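Local coordinates for protein proteasome accessory factor B/C (PafBC) (Paenarthrobacter aurescens, PDB 6SJ9) that acts as a WYL domain-containing transcriptional regulator of the bacterial DNA damage response, probably binding DNA through its winged helix-turn-helix domains, at residues H161-F165 with V177-P182; L256-K262 with E291-Y295. All coordinates share one frame; numbering follows the deposited sequence.

In the fold
Contacts 1 and 2 belong to consecutive domains, the first WYL domain and the WCX domain after it; their centres lie about 35 Å apart and their nearest atoms about 21 Å. They share no elements: strands 163-168 and 175-188 carry contact 1, helices 257-261 and 285-294 contact 2. Contact 1 joins hairpin strands and is partly buried: backbone hydrogen bonds set its register, a largely apolar face turns toward helix 147-159, and an arginine-glutamate pair lies on the other, partly exposed face. Contact 2 is mostly buried and has no backbone hydrogen bond between its segments. Its elements meet through leucines and a tyrosine, with one lysine-glutamate bridge where an exposed residue reaches a buried carboxylate.

Contact 1: residues H161-F165 with V177-P182; sequences HPIRF and VREVEP
R164 and E179 face each other as a non-hydrogen-bonded pair in the antiparallel hairpin that opens the Sm-like barrel of this WYL domain. Their side chains run alongside in the same direction, the arginine gripping the carboxylate side-on. NE of R164 reaches OE1 of E179 at 3.1 Å, on its syn lone pair and near the guanidinium plane, while NH2 of R164 meets OE2 of E179 at 2.8 Å, on the syn side but out of the carboxylate plane. The guanidinium and carboxylate planes stand 70° apart. The flanking pairs are hydrogen-bonded: I163 N donates to V180 O (2.8 Å, 170°), and R178 N to F165 O at 2.8 Å. On the face of I163, F165 and V180, F165 has CG between its backbone N and carbonyl carbon (chi1 52°), which brings the ring against R178 and V180. R178 CB lies over one ring face, displaced toward its rim, and V180 CG2 approaches F165 CE2 obliquely at 3.8 Å. The R178 guanidinium salt-bridges to D198. F207 packs edge-to-face on F165, and A156 of helix 147-159 touches I163. A water donates to I163 O (2.9 Å) and E179 OE2 (2.8 Å), tying the salt bridge to the backbone.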
loop_
_atom_site.group_PDB
_atom_site.type_symbol
_atom_site.label_atom_id
_atom_site.label_comp_id
_atom_site.label_asym_id
_atom_site.label_seq_id
_atom_site.Cartn_x
_atom_site.Cartn_y
_atom_site.Cartn_z
ATOM N N HIS A 161 4.002 -30.928 5.368
ATOM C CA HIS A 161 3.138 -31.231 6.479
ATOM C C HIS A 161 1.684 -30.944 6.093
ATOM O O HIS A 161 1.382 -29.846 5.590
ATOM C CB HIS A 161 3.494 -30.363 7.682
ATOM C CG HIS A 161 4.897 -30.519 8.124
ATOM N ND1 HIS A 161 5.476 -31.759 8.318
ATOM C CD2 HIS A 161 5.827 -29.601 8.476
ATOM C CE1 HIS A 161 6.713 -31.587 8.732
ATOM N NE2 HIS A 161 6.939 -30.293 8.864
ATOM N N PRO A 162 0.777 -31.860 6.416
ATOM C CA PRO A 162 -0.657 -31.561 6.331
ATOM C C PRO A 162 -1.023 -30.551 7.427
ATOM O O PRO A 162 -0.237 -30.297 8.360
ATOM C CB PRO A 162 -1.333 -32.930 6.526
ATOM C CG PRO A 162 -0.309 -33.760 7.253
ATOM C CD PRO A 162 1.092 -33.169 7.054
ATOM N N ILE A 163 -2.214 -29.955 7.302
ATOM C CA ILE A 163 -2.682 -28.931 8.232
ATOM C C ILE A 163 -4.114 -29.239 8.667
ATOM O O ILE A 163 -4.818 -30.061 8.074
ATOM C CB ILE A 163 -2.657 -27.492 7.632
ATOM C CG1 ILE A 163 -3.597 -27.403 6.439
ATOM C CG2 ILE A 163 -1.255 -27.133 7.193
ATOM C CD1 ILE A 163 -3.618 -26.003 5.751
ATOM N N ARG A 164 -4.534 -28.552 9.725
ATOM C CA ARG A 164 -5.921 -28.578 10.177
ATOM C C ARG A 164 -6.338 -27.174 10.603
ATOM O O ARG A 164 -5.522 -26.369 11.067
ATOM C CB ARG A 164 -6.109 -29.639 11.280
ATOM C CG ARG A 164 -6.542 -29.192 12.664
ATOM C CD ARG A 164 -6.064 -30.203 13.709
ATOM N NE ARG A 164 -6.170 -31.553 13.171
ATOM C CZ ARG A 164 -5.427 -32.600 13.559
ATOM N NH1 ARG A 164 -4.486 -32.482 14.509
ATOM N NH2 ARG A 164 -5.594 -33.783 12.953
ATOM N N PHE A 165 -7.617 -26.865 10.407
ATOM C CA PHE A 165 -8.136 -25.537 10.732
ATOM C C PHE A 165 -9.652 -25.584 10.785
ATOM O O PHE A 165 -10.296 -26.463 10.181
ATOM C CB PHE A 165 -7.744 -24.437 9.737
ATOM C CG PHE A 165 -8.055 -24.781 8.320
ATOM C CD1 PHE A 165 -9.286 -24.419 7.748
ATOM C CD2 PHE A 165 -7.149 -25.533 7.566
ATOM C CE1 PHE A 165 -9.569 -24.795 6.423
ATOM C CE2 PHE A 165 -7.428 -25.878 6.256
ATOM C CZ PHE A 165 -8.633 -25.545 5.686
ATOM N N VAL A 177 -13.807 -28.587 11.579
ATOM C CA VAL A 177 -12.360 -28.716 11.475
ATOM C C VAL A 177 -12.057 -29.533 10.231
ATOM O O VAL A 177 -12.545 -30.657 10.079
ATOM C CB VAL A 177 -11.780 -29.388 12.733
ATOM C CG1 VAL A 177 -10.274 -29.613 12.594
ATOM C CG2 VAL A 177 -12.068 -28.532 13.962
ATOM N N ARG A 178 -11.232 -28.983 9.348
ATOM C CA ARG A 178 -10.887 -29.640 8.097
ATOM C C ARG A 178 -9.437 -30.108 8.166
ATOM O O ARG A 178 -8.586 -29.428 8.758
ATOM C CB ARG A 178 -11.066 -28.673 6.937
ATOM C CG ARG A 178 -12.438 -27.942 6.925
ATOM C CD ARG A 178 -13.577 -28.945 6.767
ATOM N NE ARG A 178 -13.618 -29.489 5.404
ATOM C CZ ARG A 178 -14.342 -28.923 4.413
ATOM N NH1 ARG A 178 -14.366 -29.427 3.166
ATOM N NH2 ARG A 178 -15.060 -27.839 4.681
ATOM N N GLU A 179 -9.166 -31.263 7.547
ATOM C CA GLU A 179 -7.835 -31.858 7.508
ATOM C C GLU A 179 -7.399 -31.800 6.068
ATOM O O GLU A 179 -8.008 -32.459 5.208
ATOM C CB GLU A 179 -7.838 -33.316 7.967
ATOM C CG GLU A 179 -8.598 -33.603 9.263
ATOM C CD GLU A 179 -7.814 -33.180 10.488
ATOM O OE1 GLU A 179 -8.448 -32.950 11.524
ATOM O OE2 GLU A 179 -6.563 -33.065 10.408
ATOM N N VAL A 180 -6.371 -31.002 5.804
ATOM C CA VAL A 180 -6.038 -30.641 4.444
ATOM C C VAL A 180 -4.555 -30.874 4.188
ATOM O O VAL A 180 -3.710 -30.500 5.001
ATOM C CB VAL A 180 -6.450 -29.168 4.193
ATOM C CG1 VAL A 180 -5.992 -28.693 2.869
ATOM C CG2 VAL A 180 -7.964 -29.033 4.283
ATOM N N GLU A 181 -4.245 -31.362 2.999
ATOM C CA GLU A 181 -2.898 -31.336 2.471
ATOM C C GLU A 181 -2.784 -30.151 1.512
ATOM O O GLU A 181 -3.408 -30.177 0.423
ATOM C CB GLU A 181 -2.606 -32.666 1.764
ATOM C CG GLU A 181 -2.701 -33.868 2.741
ATOM C CD GLU A 181 -2.657 -35.236 2.062
ATOM O OE1 GLU A 181 -2.474 -35.297 0.821
ATOM O OE2 GLU A 181 -2.802 -36.251 2.766
ATOM N N PRO A 182 -2.031 -29.101 1.851
ATOM C CA PRO A 182 -2.111 -27.838 1.066
ATOM C C PRO A 182 -1.342 -27.935 -0.241
ATOM O O PRO A 182 -0.181 -28.344 -0.260
ATOM C CB PRO A 182 -1.484 -26.800 1.991
ATOM C CG PRO A 182 -0.492 -27.681 2.889
ATOM C CD PRO A 182 -1.258 -28.948 3.110
HETATM O O HOH W 1 -4.733 -32.906 8.349
#

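Contact 2: residues L256-K262 with E291-Y295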
loop_
_atom_site.group_PDB
_atom_site.type_symbol
_atom_site.label_atom_id
_atom_site.label_comp_id
_atom_site.label_asym_id
_atom_site.label_seq_id
_atom_site.Cartn_x
_atom_site.Cartn_y
_atom_site.Cartn_z
ATOM N N LEU A 256 -16.448 8.903 7.016
ATOM C CA LEU A 256 -16.286 7.663 6.265
ATOM C C LEU A 256 -16.334 7.939 4.756
ATOM O O LEU A 256 -17.223 7.492 4.021
ATOM C CB LEU A 256 -17.355 6.651 6.692
ATOM C CG LEU A 256 -17.562 6.486 8.202
ATOM C CD1 LEU A 256 -18.456 5.300 8.489
ATOM C CD2 LEU A 256 -16.243 6.347 8.925
ATOM N N LEU A 257 -15.346 8.708 4.302
ATOM C CA LEU A 257 -15.364 9.177 2.919
ATOM C C LEU A 257 -15.131 8.037 1.945
ATOM O O LEU A 257 -15.829 7.936 0.931
ATOM C CB LEU A 257 -14.365 10.323 2.703
ATOM C CG LEU A 257 -14.862 11.739 3.056
ATOM C CD1 LEU A 257 -15.852 12.218 1.981
ATOM C CD2 LEU A 257 -15.508 11.875 4.434
ATOM N N ALA A 258 -14.154 7.174 2.219
ATOM C CA ALA A 258 -13.939 6.045 1.318
ATOM C C ALA A 258 -15.198 5.195 1.202
ATOM O O ALA A 258 -15.553 4.737 0.107
ATOM C CB ALA A 258 -12.769 5.190 1.797
ATOM N N LEU A 259 -15.913 5.015 2.314
ATOM C CA LEU A 259 -17.135 4.223 2.284
ATOM C C LEU A 259 -18.199 4.903 1.441
ATOM O O LEU A 259 -18.858 4.251 0.631
ATOM C CB LEU A 259 -17.647 3.990 3.709
ATOM C CG LEU A 259 -18.852 3.061 3.822
ATOM C CD1 LEU A 259 -18.465 1.694 3.218
ATOM C CD2 LEU A 259 -19.362 2.956 5.255
ATOM N N ARG A 260 -18.338 6.221 1.559
ATOM C CA ARG A 260 -19.385 6.918 0.807
ATOM C C ARG A 260 -19.117 6.886 -0.687
ATOM O O ARG A 260 -20.055 6.945 -1.485
ATOM C CB ARG A 260 -19.529 8.357 1.299
ATOM C CG ARG A 260 -20.220 8.487 2.632
ATOM C CD ARG A 260 -20.044 9.837 3.267
ATOM N NE ARG A 260 -20.885 9.951 4.465
ATOM C CZ ARG A 260 -22.130 10.414 4.423
ATOM N NH1 ARG A 260 -22.643 10.805 3.258
ATOM N NH2 ARG A 260 -22.874 10.487 5.527
ATOM N N LYS A 261 -17.847 6.770 -1.076
ATOM C CA LYS A 261 -17.499 6.609 -2.484
ATOM C C LYS A 261 -18.156 5.365 -3.076
ATOM O O LYS A 261 -18.439 5.326 -4.272
ATOM C CB LYS A 261 -15.971 6.549 -2.587
ATOM C CG LYS A 261 -15.346 7.931 -2.738
ATOM C CD LYS A 261 -13.836 7.926 -2.966
ATOM C CE LYS A 261 -13.295 9.363 -2.720
ATOM N NZ LYS A 261 -11.817 9.477 -2.392
ATOM N N LYS A 262 -18.421 4.351 -2.260
ATOM C CA LYS A 262 -19.035 3.107 -2.719
ATOM C C LYS A 262 -20.566 3.106 -2.660
ATOM O O LYS A 262 -21.176 2.095 -3.031
ATOM C CB LYS A 262 -18.505 1.916 -1.912
ATOM C CG LYS A 262 -17.078 1.634 -2.123
ATOM C CD LYS A 262 -16.684 0.280 -1.522
ATOM C CE LYS A 262 -17.105 0.142 -0.056
ATOM N NZ LYS A 262 -16.577 -1.127 0.560
ATOM N N GLU A 291 -13.854 -4.046 7.447
ATOM C CA GLU A 291 -13.811 -2.626 7.141
ATOM C C GLU A 291 -14.718 -1.842 8.089
ATOM O O GLU A 291 -14.306 -0.827 8.671
ATOM C CB GLU A 291 -14.218 -2.376 5.678
ATOM C CG GLU A 291 -14.244 -0.884 5.360
ATOM C CD GLU A 291 -14.853 -0.569 4.010
ATOM O OE1 GLU A 291 -15.161 -1.517 3.268
ATOM O OE2 GLU A 291 -15.078 0.627 3.709
ATOM N N LEU A 292 -15.949 -2.310 8.276
ATOM C CA LEU A 292 -16.905 -1.550 9.086
ATOM C C LEU A 292 -16.536 -1.536 10.564
ATOM O O LEU A 292 -16.625 -0.498 11.206
ATOM C CB LEU A 292 -18.315 -2.092 8.874
ATOM C CG LEU A 292 -18.873 -1.987 7.449
ATOM C CD1 LEU A 292 -20.271 -2.570 7.400
ATOM C CD2 LEU A 292 -18.922 -0.527 6.955
ATOM N N ALA A 293 -15.982 -2.629 11.082
ATOM C CA ALA A 293 -15.506 -2.647 12.468
ATOM C C ALA A 293 -14.427 -1.602 12.698
ATOM O O ALA A 293 -14.327 -1.045 13.805
ATOM C CB ALA A 293 -14.898 -4.016 12.799
ATOM N N SER A 294 -13.594 -1.359 11.669
ATOM C CA SER A 294 -12.557 -0.338 11.746
ATOM C C SER A 294 -13.175 1.046 11.933
ATOM O O SER A 294 -12.518 1.957 12.457
ATOM C CB SER A 294 -11.630 -0.422 10.513
ATOM O OG SER A 294 -12.043 0.471 9.493
ATOM N N TYR A 295 -14.410 1.222 11.515
ATOM C CA TYR A 295 -15.065 2.517 11.636
ATOM C C TYR A 295 -15.781 2.701 12.989
ATOM O O TYR A 295 -16.252 3.810 13.284
ATOM C CB TYR A 295 -16.067 2.715 10.494
ATOM C CG TYR A 295 -15.486 2.701 9.095
ATOM C CD1 TYR A 295 -14.207 3.171 8.833
ATOM C CD2 TYR A 295 -16.222 2.172 8.035
ATOM C CE1 TYR A 295 -13.678 3.142 7.531
ATOM C CE2 TYR A 295 -15.721 2.141 6.738
ATOM C CZ TYR A 295 -14.450 2.619 6.487
ATOM O OH TYR A 295 -13.972 2.545 5.186
#
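The Y295 ring is sandwiched between L256 and a backbone carbonyl. Over one face sits L256 CD2, a CH-pi contact 4.1 Å from the ring centroid and 27° off the normal; over the opposite face, above the ring centre, lies E291 O, which also accepts a hydrogen bond from S294 OG. L259 CD2 comes to Y295 CE2 obliquely at 4.0 Å and meets L292 CD2 at 3.9 Å, the two leucines crossing at about a right angle. The tyrosine hydroxyl donates to E291 OE2 at 2.7 Å on the anti lone pair. With CG anti to the backbone N (chi1 177°) and the chain extended beyond it, E291 stretches toward helix 257-261. From the opposite direction K262 NZ arrives at E291 OE1, a 3.1 Å salt bridge on the syn lone pair. Both oxygens of this buried carboxylate are thus engaged, which probably helps it stay ionised, and L259 CD1 packs against OE2. The strand order and the two connecting helices make this a ferredoxin-like βαββαβ fold: helices 257-261 and 285-294 lie on the four-stranded sheet, where L259 and L292 both touch L249 of central strand 245-252, while L256 reaches V299 and L292 V301 of edge strand 299-303.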